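Putative branched-chain amino acid aminotransferase IlvE (Streptococcus mutans, PDB 4DQN) catalyses pyridoxal-phosphate-dependent branched-chain amino acid transamination, probably moving the amino group of leucine, isoleucine or valine to 2-oxoglutarate. Local coordinates at the interface of chains A and B. Residues are numbered along the deposited sequence; one frame, centred on the assembly and turned at random. Chains: chain A/B, Putative branched-chain amino acid aminotransferase IlvE.

The interface of chains A and B. Residues chain A 17-18, 128, 130, 153, 155; chain B 49-50, 55, 140.
A:Phe153 holds CG between its backbone N and carbonyl carbon (chi1 59°), and B:Glu49 does the same before running out extended, which lays its side chain along the ring in the opposite direction. B:Glu49 CG sits over the ring centre, 3.8 Å from the centroid of A:Phe153, and the carboxylate lies almost parallel to the ring, 11° away. A:Arg130 CB of the ring's own chain covers the other face, offset toward the rim. The A:Tyr18 hydroxyl OH donates a short 2.5 Å hydrogen bond to B:Glu49 OE2, on its anti side and somewhat out of plane. B:Ser50 CB caps the face of the same tyrosine. A:Arg130 turns NE toward B:His55 ND1 for a nearly straight 2.9 Å hydrogen bond, tilted 27° from the imidazole plane. B:His55 NE2 donates in plane to the B:Glu49 carbonyl O at 2.7 Å; with both nitrogens engaged, the imidazole's rotation is likely set. The A:Phe153 edge and imidazole face meet nearly perpendicular. A:Arg130 NH1 gives a bent hydrogen bond to A:Tyr128 OH, which may help orient the guanidinium. In this part of the two-fold homodimer interface, probably the biological one, chain B loops and helix 52-55 pack on chain A strands 126-136 and 147-157. B:Ile140 CD1 rests over the guanidinium face, a water links its backbone N to that of A:Tyr18, and CG1 meets A:Met155 SD tip to tip at 3.4 Å.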
ATOM      1  N   GLU A  17      -9.540  -3.601 -19.566  1.00 32.55           N
ATOM      2  CA  GLU A  17     -10.372  -2.878 -18.607  1.00 34.97           C
ATOM      3  C   GLU A  17     -11.362  -3.823 -17.927  1.00 32.95           C
ATOM      4  O   GLU A  17     -11.570  -4.948 -18.378  1.00 27.67           O
ATOM      5  CB  GLU A  17     -11.129  -1.753 -19.299  1.00 33.83           C
ATOM      6  CG  GLU A  17     -12.268  -2.227 -20.166  1.00 34.68           C
ATOM      7  CD  GLU A  17     -12.969  -1.083 -20.885  1.00 42.61           C
ATOM      8  OE1 GLU A  17     -13.741  -1.366 -21.829  1.00 42.62           O
ATOM      9  OE2 GLU A  17     -12.752   0.090 -20.510  1.00 44.14           O
ATOM     10  N   TYR A  18     -11.972  -3.357 -16.844  1.00 28.67           N
ATOM     11  CA  TYR A  18     -12.928  -4.164 -16.097  1.00 26.12           C
ATOM     12  C   TYR A  18     -14.195  -4.393 -16.901  1.00 29.79           C
ATOM     13  O   TYR A  18     -14.688  -3.477 -17.555  1.00 28.49           O
ATOM     14  CB  TYR A  18     -13.307  -3.452 -14.790  1.00 26.37           C
ATOM     15  CG  TYR A  18     -14.310  -4.249 -13.967  1.00 29.20           C
ATOM     16  CD1 TYR A  18     -13.906  -5.377 -13.245  1.00 25.64           C
ATOM     17  CD2 TYR A  18     -15.657  -3.892 -13.930  1.00 26.82           C
ATOM     18  CE1 TYR A  18     -14.821  -6.120 -12.491  1.00 24.49           C
ATOM     19  CE2 TYR A  18     -16.578  -4.630 -13.181  1.00 25.93           C
ATOM     20  CZ  TYR A  18     -16.151  -5.738 -12.467  1.00 25.69           C
ATOM     21  OH  TYR A  18     -17.070  -6.478 -11.736  1.00 24.06           O
ATOM     22  N   TYR A 128      -8.938 -12.522 -18.964  1.00 28.45           N
ATOM     23  CA  TYR A 128      -8.023 -12.149 -17.885  1.00 25.77           C
ATOM     24  C   TYR A 128      -8.657 -12.453 -16.529  1.00 26.28           C
ATOM     25  O   TYR A 128      -9.792 -12.061 -16.270  1.00 24.74           O
ATOM     26  CB  TYR A 128      -7.671 -10.662 -17.986  1.00 24.67           C
ATOM     27  CG  TYR A 128      -6.715 -10.181 -16.908  1.00 26.13           C
ATOM     28  CD1 TYR A 128      -5.364 -10.535 -16.931  1.00 27.45           C
ATOM     29  CD2 TYR A 128      -7.164  -9.365 -15.878  1.00 27.39           C
ATOM     30  CE1 TYR A 128      -4.489 -10.088 -15.943  1.00 27.98           C
ATOM     31  CE2 TYR A 128      -6.299  -8.906 -14.894  1.00 27.13           C
ATOM     32  CZ  TYR A 128      -4.973  -9.272 -14.933  1.00 26.99           C
ATOM     33  OH  TYR A 128      -4.124  -8.825 -13.946  1.00 29.19           O
ATOM     34  N   ARG A 130      -8.387 -12.027 -12.411  1.00 22.91           N
ATOM     35  CA  ARG A 130      -7.834 -11.225 -11.329  1.00 24.01           C
ATOM     36  C   ARG A 130      -8.183 -11.834  -9.957  1.00 24.47           C
ATOM     37  O   ARG A 130      -9.254 -11.547  -9.387  1.00 24.96           O
ATOM     38  CB  ARG A 130      -8.376  -9.800 -11.415  1.00 19.14           C
ATOM     39  CG  ARG A 130      -7.917  -8.889 -10.270  1.00 23.78           C
ATOM     40  CD  ARG A 130      -6.416  -8.645 -10.359  1.00 21.40           C
ATOM     41  NE  ARG A 130      -6.189  -7.230 -10.192  1.00 45.46           N
ATOM     42  CZ  ARG A 130      -5.582  -6.443 -11.062  1.00 33.43           C
ATOM     43  NH1 ARG A 130      -5.044  -6.909 -12.190  1.00 31.22           N
ATOM     44  NH2 ARG A 130      -5.476  -5.181 -10.753  1.00 38.16           N
ATOM     45  N   PHE A 153     -12.220 -12.816 -10.056  1.00 22.02           N
ATOM     46  CA  PHE A 153     -13.151 -12.371 -11.083  1.00 23.54           C
ATOM     47  C   PHE A 153     -12.438 -12.250 -12.429  1.00 25.24           C
ATOM     48  O   PHE A 153     -11.203 -12.288 -12.489  1.00 23.17           O
ATOM     49  CB  PHE A 153     -13.886 -11.075 -10.696  1.00 23.36           C
ATOM     50  CG  PHE A 153     -12.993  -9.894 -10.410  1.00 23.92           C
ATOM     51  CD1 PHE A 153     -12.490  -9.682  -9.129  1.00 24.59           C
ATOM     52  CD2 PHE A 153     -12.726  -8.953 -11.399  1.00 23.37           C
ATOM     53  CE1 PHE A 153     -11.694  -8.580  -8.851  1.00 24.00           C
ATOM     54  CE2 PHE A 153     -11.922  -7.845 -11.137  1.00 24.62           C
ATOM     55  CZ  PHE A 153     -11.412  -7.646  -9.854  1.00 23.35           C
ATOM     56  N   MET A 155     -12.480 -10.979 -16.897  1.00 25.50           N
ATOM     57  CA  MET A 155     -12.922 -10.049 -17.925  1.00 28.73           C
ATOM     58  C   MET A 155     -12.154 -10.337 -19.204  1.00 27.34           C
ATOM     59  O   MET A 155     -10.963 -10.663 -19.170  1.00 28.28           O
ATOM     60  CB  MET A 155     -12.696  -8.594 -17.492  1.00 27.40           C
ATOM     61  CG  MET A 155     -11.230  -8.226 -17.307  1.00 25.84           C
ATOM     62  SD  MET A 155     -10.910  -7.418 -15.724  1.00 30.27           S
ATOM     63  CE  MET A 155     -11.147  -8.800 -14.590  1.00 25.64           C
TER
ATOM     64  N   GLU B  49     -15.722  -5.111  -6.556  1.00 23.42           N
ATOM     65  CA  GLU B  49     -14.633  -6.072  -6.479  1.00 23.55           C
ATOM     66  C   GLU B  49     -13.382  -5.520  -7.169  1.00 25.51           C
ATOM     67  O   GLU B  49     -12.262  -5.982  -6.931  1.00 23.67           O
ATOM     68  CB  GLU B  49     -15.054  -7.395  -7.148  1.00 23.88           C
ATOM     69  CG  GLU B  49     -15.330  -7.263  -8.654  1.00 24.79           C
ATOM     70  CD  GLU B  49     -16.003  -8.485  -9.225  1.00 25.10           C
ATOM     71  OE1 GLU B  49     -16.137  -9.477  -8.479  1.00 25.14           O
ATOM     72  OE2 GLU B  49     -16.397  -8.466 -10.416  1.00 26.32           O
ATOM     73  N   SER B  50     -13.578  -4.531  -8.036  1.00 25.49           N
ATOM     74  CA  SER B  50     -12.477  -3.957  -8.794  1.00 24.32           C
ATOM     75  C   SER B  50     -12.039  -2.592  -8.268  1.00 24.47           C
ATOM     76  O   SER B  50     -11.388  -1.832  -9.002  1.00 25.12           O
ATOM     77  CB  SER B  50     -12.896  -3.810 -10.253  1.00 28.45           C
ATOM     78  OG  SER B  50     -11.740  -3.652 -11.042  1.00 39.72           O
ATOM     79  N   HIS B  55      -7.001  -3.080  -5.007  1.00 24.56           N
ATOM     80  CA  HIS B  55      -5.985  -3.612  -5.927  1.00 24.36           C
ATOM     81  C   HIS B  55      -4.705  -2.793  -5.964  1.00 26.81           C
ATOM     82  O   HIS B  55      -3.607  -3.346  -6.017  1.00 24.46           O
ATOM     83  CB  HIS B  55      -6.556  -3.742  -7.348  1.00 27.07           C
ATOM     84  CG  HIS B  55      -7.708  -4.694  -7.435  1.00 23.67           C
ATOM     85  ND1 HIS B  55      -7.584  -5.974  -7.933  1.00 24.46           N
ATOM     86  CD2 HIS B  55      -9.005  -4.561  -7.055  1.00 21.52           C
ATOM     87  CE1 HIS B  55      -8.756  -6.584  -7.865  1.00 22.62           C
ATOM     88  NE2 HIS B  55      -9.633  -5.747  -7.331  1.00 22.25           N
ATOM     89  N   ILE B 140      -9.376  -1.861 -13.688  1.00 29.36           N
ATOM     90  CA  ILE B 140      -8.471  -3.009 -13.770  1.00 33.48           C
ATOM     91  C   ILE B 140      -7.005  -2.685 -14.158  1.00 38.11           C
ATOM     92  O   ILE B 140      -6.085  -3.179 -13.519  1.00 46.29           O
ATOM     93  CB  ILE B 140      -9.091  -4.207 -14.532  1.00 31.93           C
ATOM     94  CG1 ILE B 140      -9.897  -5.061 -13.544  1.00 33.86           C
ATOM     95  CG2 ILE B 140      -8.005  -5.095 -15.137  1.00 35.75           C
ATOM     96  CD1 ILE B 140      -9.031  -5.708 -12.439  1.00 29.35           C
TER
HETATM   97  O   HOH W   1     -11.037  -0.697 -16.082  1.00 32.58           O